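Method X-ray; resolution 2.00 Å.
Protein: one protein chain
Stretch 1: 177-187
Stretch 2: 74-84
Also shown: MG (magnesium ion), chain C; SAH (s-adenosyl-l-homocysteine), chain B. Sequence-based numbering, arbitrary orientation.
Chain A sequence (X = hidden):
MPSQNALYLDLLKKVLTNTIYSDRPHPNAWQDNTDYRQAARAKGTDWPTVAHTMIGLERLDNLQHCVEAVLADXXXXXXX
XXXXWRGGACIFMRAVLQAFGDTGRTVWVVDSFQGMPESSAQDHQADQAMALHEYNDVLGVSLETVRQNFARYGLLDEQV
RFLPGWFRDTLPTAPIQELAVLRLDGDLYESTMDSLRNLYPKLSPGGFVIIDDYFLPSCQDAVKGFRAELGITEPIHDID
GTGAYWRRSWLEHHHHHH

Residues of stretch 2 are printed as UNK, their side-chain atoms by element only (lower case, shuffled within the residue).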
# COMPACT_ATOMS: atom_id res chain seq x y z
N GLN A 177 -11.55 -19.22 -22.00
CA GLN A 177 -12.02 -19.09 -23.39
C GLN A 177 -11.14 -18.17 -24.22
O GLN A 177 -10.75 -18.48 -25.34
CB GLN A 177 -13.46 -18.57 -23.44
CG GLN A 177 -14.51 -19.64 -23.59
CD GLN A 177 -14.56 -20.56 -22.41
OE1 GLN A 177 -13.58 -21.25 -22.10
NE2 GLN A 177 -15.69 -20.58 -21.72
N GLU A 178 -10.86 -16.99 -23.67
CA GLU A 178 -9.93 -16.08 -24.32
C GLU A 178 -9.13 -15.24 -23.34
O GLU A 178 -9.53 -15.03 -22.20
CB GLU A 178 -10.65 -15.19 -25.35
CG GLU A 178 -11.81 -14.39 -24.85
CD GLU A 178 -12.58 -13.69 -25.96
OE1 GLU A 178 -12.11 -13.68 -27.11
OE2 GLU A 178 -13.66 -13.13 -25.69
N LEU A 179 -7.98 -14.79 -23.81
CA LEU A 179 -7.04 -14.08 -22.98
C LEU A 179 -6.65 -12.85 -23.73
O LEU A 179 -6.43 -12.88 -24.94
CB LEU A 179 -5.80 -14.95 -22.71
CG LEU A 179 -5.97 -16.17 -21.80
CD1 LEU A 179 -4.72 -17.07 -21.79
CD2 LEU A 179 -6.30 -15.73 -20.40
N ALA A 180 -6.52 -11.75 -22.99
CA ALA A 180 -5.93 -10.54 -23.52
C ALA A 180 -4.49 -10.40 -23.04
O ALA A 180 -3.68 -9.71 -23.67
CB ALA A 180 -6.74 -9.33 -23.06
N VAL A 181 -4.18 -11.01 -21.90
CA VAL A 181 -2.81 -11.00 -21.38
C VAL A 181 -2.45 -12.39 -20.86
O VAL A 181 -3.20 -13.00 -20.14
CB VAL A 181 -2.62 -9.93 -20.24
CG1 VAL A 181 -1.26 -10.06 -19.56
CG2 VAL A 181 -2.86 -8.54 -20.74
N LEU A 182 -1.28 -12.87 -21.22
CA LEU A 182 -0.83 -14.19 -20.81
C LEU A 182 0.55 -14.01 -20.24
O LEU A 182 1.49 -13.64 -20.97
CB LEU A 182 -0.82 -15.17 -22.01
CG LEU A 182 -0.10 -16.51 -21.81
CD1 LEU A 182 -0.77 -17.30 -20.67
CD2 LEU A 182 -0.05 -17.35 -23.12
N ARG A 183 0.68 -14.20 -18.93
CA ARG A 183 1.96 -14.02 -18.24
C ARG A 183 2.54 -15.38 -17.86
O ARG A 183 1.88 -16.17 -17.20
CB ARG A 183 1.82 -13.10 -17.04
CG ARG A 183 3.16 -12.69 -16.43
CD ARG A 183 3.04 -11.66 -15.29
NE ARG A 183 4.31 -10.98 -15.31
CZ ARG A 183 5.42 -11.42 -14.74
NH1 ARG A 183 5.41 -12.49 -13.94
NH2 ARG A 183 6.54 -10.73 -14.94
N LEU A 184 3.76 -15.66 -18.33
CA LEU A 184 4.44 -16.95 -18.06
C LEU A 184 5.55 -16.71 -17.06
O LEU A 184 6.46 -15.90 -17.29
CB LEU A 184 5.02 -17.54 -19.32
CG LEU A 184 4.12 -18.39 -20.20
CD1 LEU A 184 2.96 -17.60 -20.74
CD2 LEU A 184 4.95 -18.92 -21.33
N ASP A 185 5.44 -17.38 -15.93
CA ASP A 185 6.45 -17.24 -14.91
C ASP A 185 6.63 -18.59 -14.25
O ASP A 185 6.68 -18.70 -13.04
CB ASP A 185 6.05 -16.15 -13.90
CG ASP A 185 7.25 -15.57 -13.16
OD1 ASP A 185 8.38 -16.13 -13.31
OD2 ASP A 185 7.07 -14.54 -12.45
N GLY A 186 6.65 -19.63 -15.07
CA GLY A 186 7.21 -20.91 -14.69
C GLY A 186 8.59 -20.91 -15.32
O GLY A 186 8.75 -20.57 -16.49
N ASP A 187 9.61 -21.24 -14.55
CA ASP A 187 10.97 -21.16 -15.05
C ASP A 187 11.34 -22.28 -16.04
O ASP A 187 12.15 -22.08 -16.94
CB ASP A 187 11.92 -21.19 -13.87
CG ASP A 187 11.78 -19.96 -12.99
OD1 ASP A 187 11.86 -18.83 -13.54
OD2 ASP A 187 11.56 -20.12 -11.77
N UNK A 74 -9.32 -1.98 -26.22
CA UNK A 74 -10.47 -2.86 -26.37
C UNK A 74 -10.14 -4.32 -26.67
O UNK A 74 -11.00 -5.07 -27.16
N UNK A 75 -8.93 -4.75 -26.35
CA UNK A 75 -8.58 -6.16 -26.57
C UNK A 75 -9.45 -7.03 -25.67
O UNK A 75 -9.42 -6.88 -24.46
c UNK A 75 -6.23 -5.46 -26.99
c UNK A 75 -6.73 -7.88 -26.59
c UNK A 75 -7.10 -6.44 -26.25
N UNK A 76 -10.23 -7.95 -26.26
CA UNK A 76 -11.04 -8.74 -25.34
C UNK A 76 -10.27 -9.88 -24.66
O UNK A 76 -9.27 -10.41 -25.18
c UNK A 76 -10.52 -8.25 -27.67
c UNK A 76 -12.16 -9.28 -26.24
c UNK A 76 -11.58 -9.33 -27.59
N UNK A 77 -10.74 -10.24 -23.48
CA UNK A 77 -10.29 -11.47 -22.85
C UNK A 77 -9.87 -11.31 -21.41
O UNK A 77 -9.85 -10.21 -20.89
N UNK A 78 -9.59 -12.44 -20.78
CA UNK A 78 -9.21 -12.50 -19.39
C UNK A 78 -7.71 -12.35 -19.31
O UNK A 78 -7.00 -12.19 -20.34
o UNK A 78 -11.82 -12.96 -18.58
o UNK A 78 -11.58 -15.16 -18.65
c UNK A 78 -11.11 -13.99 -18.66
c UNK A 78 -9.62 -13.84 -18.79
N UNK A 79 -7.21 -12.42 -18.08
CA UNK A 79 -5.78 -12.33 -17.86
C UNK A 79 -5.42 -13.62 -17.21
O UNK A 79 -6.21 -14.16 -16.46
c UNK A 79 -5.42 -11.18 -16.90
c UNK A 79 -5.94 -8.78 -16.48
c UNK A 79 -6.47 -8.27 -19.14
c UNK A 79 -6.31 -7.50 -16.90
c UNK A 79 -5.85 -9.82 -17.38
c UNK A 79 -6.58 -7.25 -18.23
c UNK A 79 -6.10 -9.56 -18.71
N UNK A 80 -4.22 -14.12 -17.45
CA UNK A 80 -3.81 -15.34 -16.83
C UNK A 80 -2.34 -15.30 -16.51
O UNK A 80 -1.55 -14.85 -17.35
c UNK A 80 -4.12 -16.54 -17.76
N UNK A 81 -1.96 -15.80 -15.33
CA UNK A 81 -0.55 -16.04 -15.02
C UNK A 81 -0.30 -17.50 -14.67
O UNK A 81 -0.94 -18.07 -13.77
c UNK A 81 2.20 -14.58 -12.59
o UNK A 81 1.56 -14.65 -11.51
o UNK A 81 3.30 -13.98 -12.73
c UNK A 81 0.03 -15.12 -13.93
c UNK A 81 1.60 -15.28 -13.79
N UNK A 82 0.63 -18.09 -15.40
CA UNK A 82 1.05 -19.46 -15.16
C UNK A 82 2.34 -19.38 -14.40
O UNK A 82 3.43 -19.16 -14.98
c UNK A 82 -0.17 -20.47 -17.10
o UNK A 82 2.07 -19.72 -17.42
c UNK A 82 1.17 -20.32 -16.47
N UNK A 83 2.20 -19.57 -13.10
CA UNK A 83 3.29 -19.45 -12.14
C UNK A 83 3.10 -18.18 -11.31
O UNK A 83 3.47 -17.08 -11.76
N UNK A 84 2.51 -18.34 -10.13
CA UNK A 84 2.03 -17.22 -9.31
C UNK A 84 2.73 -17.05 -7.96
O UNK A 84 2.72 -15.95 -7.41
c UNK A 84 -0.16 -17.66 -10.41
c UNK A 84 0.07 -18.29 -7.98
c UNK A 84 0.50 -17.30 -9.11
MG MG C . 10.18 -15.18 -13.08
N SAH B . 6.48 -13.91 -7.76
CA SAH B . 6.49 -14.71 -9.00
CB SAH B . 6.27 -16.19 -8.85
CG SAH B . 6.48 -17.26 -9.92
SD SAH B . 7.51 -18.51 -9.10
C SAH B . 5.31 -14.10 -9.63
O SAH B . 4.84 -14.72 -10.57
OXT SAH B . 5.03 -12.91 -8.99
C5' SAH B . 7.17 -20.00 -10.10
C4' SAH B . 5.78 -20.62 -9.87
O4' SAH B . 5.45 -21.50 -10.91
C3' SAH B . 5.65 -21.44 -8.58
O3' SAH B . 4.60 -20.89 -7.83
C2' SAH B . 5.38 -22.89 -9.01
O2' SAH B . 4.52 -23.70 -8.17
C1' SAH B . 4.81 -22.68 -10.41
N9 SAH B . 5.03 -23.77 -11.40
C8 SAH B . 6.18 -23.97 -12.13
N7 SAH B . 5.97 -25.01 -12.95
C5 SAH B . 4.70 -25.44 -12.80
C6 SAH B . 3.96 -26.47 -13.38
N6 SAH B . 4.48 -27.26 -14.32
N1 SAH B . 2.66 -26.69 -12.99
C2 SAH B . 2.05 -25.89 -12.04
N3 SAH B . 2.81 -24.90 -11.45
C4 SAH B . 4.09 -24.65 -11.84
O HOH W 1 -12.11 -16.62 -20.95
O HOH W 2 4.63 -20.79 -17.26
O HOH W 3 9.74 -14.57 -11.04
O HOH W 4 10.81 -16.86 -12.01
O HOH W 5 12.18 -14.50 -12.22

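Position 74 has no side-chain atoms and touches nothing on stretch 1. Its phi of 82° and psi of 21°, just after a helix, would jam a CB against the preceding carbonyl oxygen: G74.

Position 75 carries three carbons, one bearing the other two. One of the branch carbons lies 3.8 Å from A180 CB, an apolar contact. A beta-branched, all-carbon side chain of this size is valine, V75.

At position 76 three carbons close a ring onto the backbone N, which identifies proline without further argument. P76 lies beside E178, with P76 CB 4.2 Å from E178 OE2, and its O is 3.5 Å from A180 CB.

Position 77 again lacks a side chain. An ideal CB would fall 2.6 Å from L179 C and 2.7 Å from A180 N, both clashes, and phi of 131° with psi of 174° independently calls for G77.

Position 78 shows two carbons, the second carrying two oxygens: a short carboxylate, D78. Its N donates to E178 O (3.0 Å, 173°). Its O accepts from A180 N at 2.7 Å and, weakly, from V181 N at 3.4 Å. Water 1 donates both to D78 OD2 (2.8 Å) and to E178 O (3.3 Å), linking the stretches.

Position 79 has one carbon followed by a six-carbon ring with no oxygen, hence F79. A180 CB sits at the ring edge, 4.1 Å from F79 CE1, while V181 CB is 3.8 Å from F79 CD1.

The single carbon at position 80 means alanine. A80 CB packs 3.5 Å from L179 CD2; A80 N donates to V181 O (3.1 Å), and A80 O accepts from R183 N (2.8 Å, 176°).

Position 81 has three carbons in a chain, the third with two oxygens. One oxygen is 2.9 Å from R183 NH1, at the edge of the guanidinium; this longer carboxylate is E81, and the pair forms a salt bridge through OE2.

At position 82 one carbon bears an oxygen and a carbon, the pattern of threonine. T82 OG1 lies 3.7 Å from L184 CG. Along the backbone, T82 N donates to R183 O (2.9 Å), and T82 O accepts from D185 N (2.8 Å).

Position 83 has no side chain; an ideal CB would lie 2.2 Å from D185 O and 3.0 Å from G186 N, so G83 fits.

Position 84 has three carbons, one bearing two, and its CB points away from stretch 1: V84, whose C is 3.8 Å from SAH CB.

The contact is a parallel strand pairing, 8° between axes, burying 772 Å². Its register shifts by one between L179 and V181, a beta bulge where D78 O receives two amides. V181, R183, F79 and E81 share one face; L182, L184, A80 and T82 share the other. Near the ligand, R183 NH1 also bridges D185 OD2 (3.0 Å), offsetting the carboxylates of E81 and D185, whose OE2 and OD2 approach to 3.8 Å. D185 OD1 binds magnesium at 2.0 Å.

Stretch 2, residues 74-84: GVPGDFAETGV
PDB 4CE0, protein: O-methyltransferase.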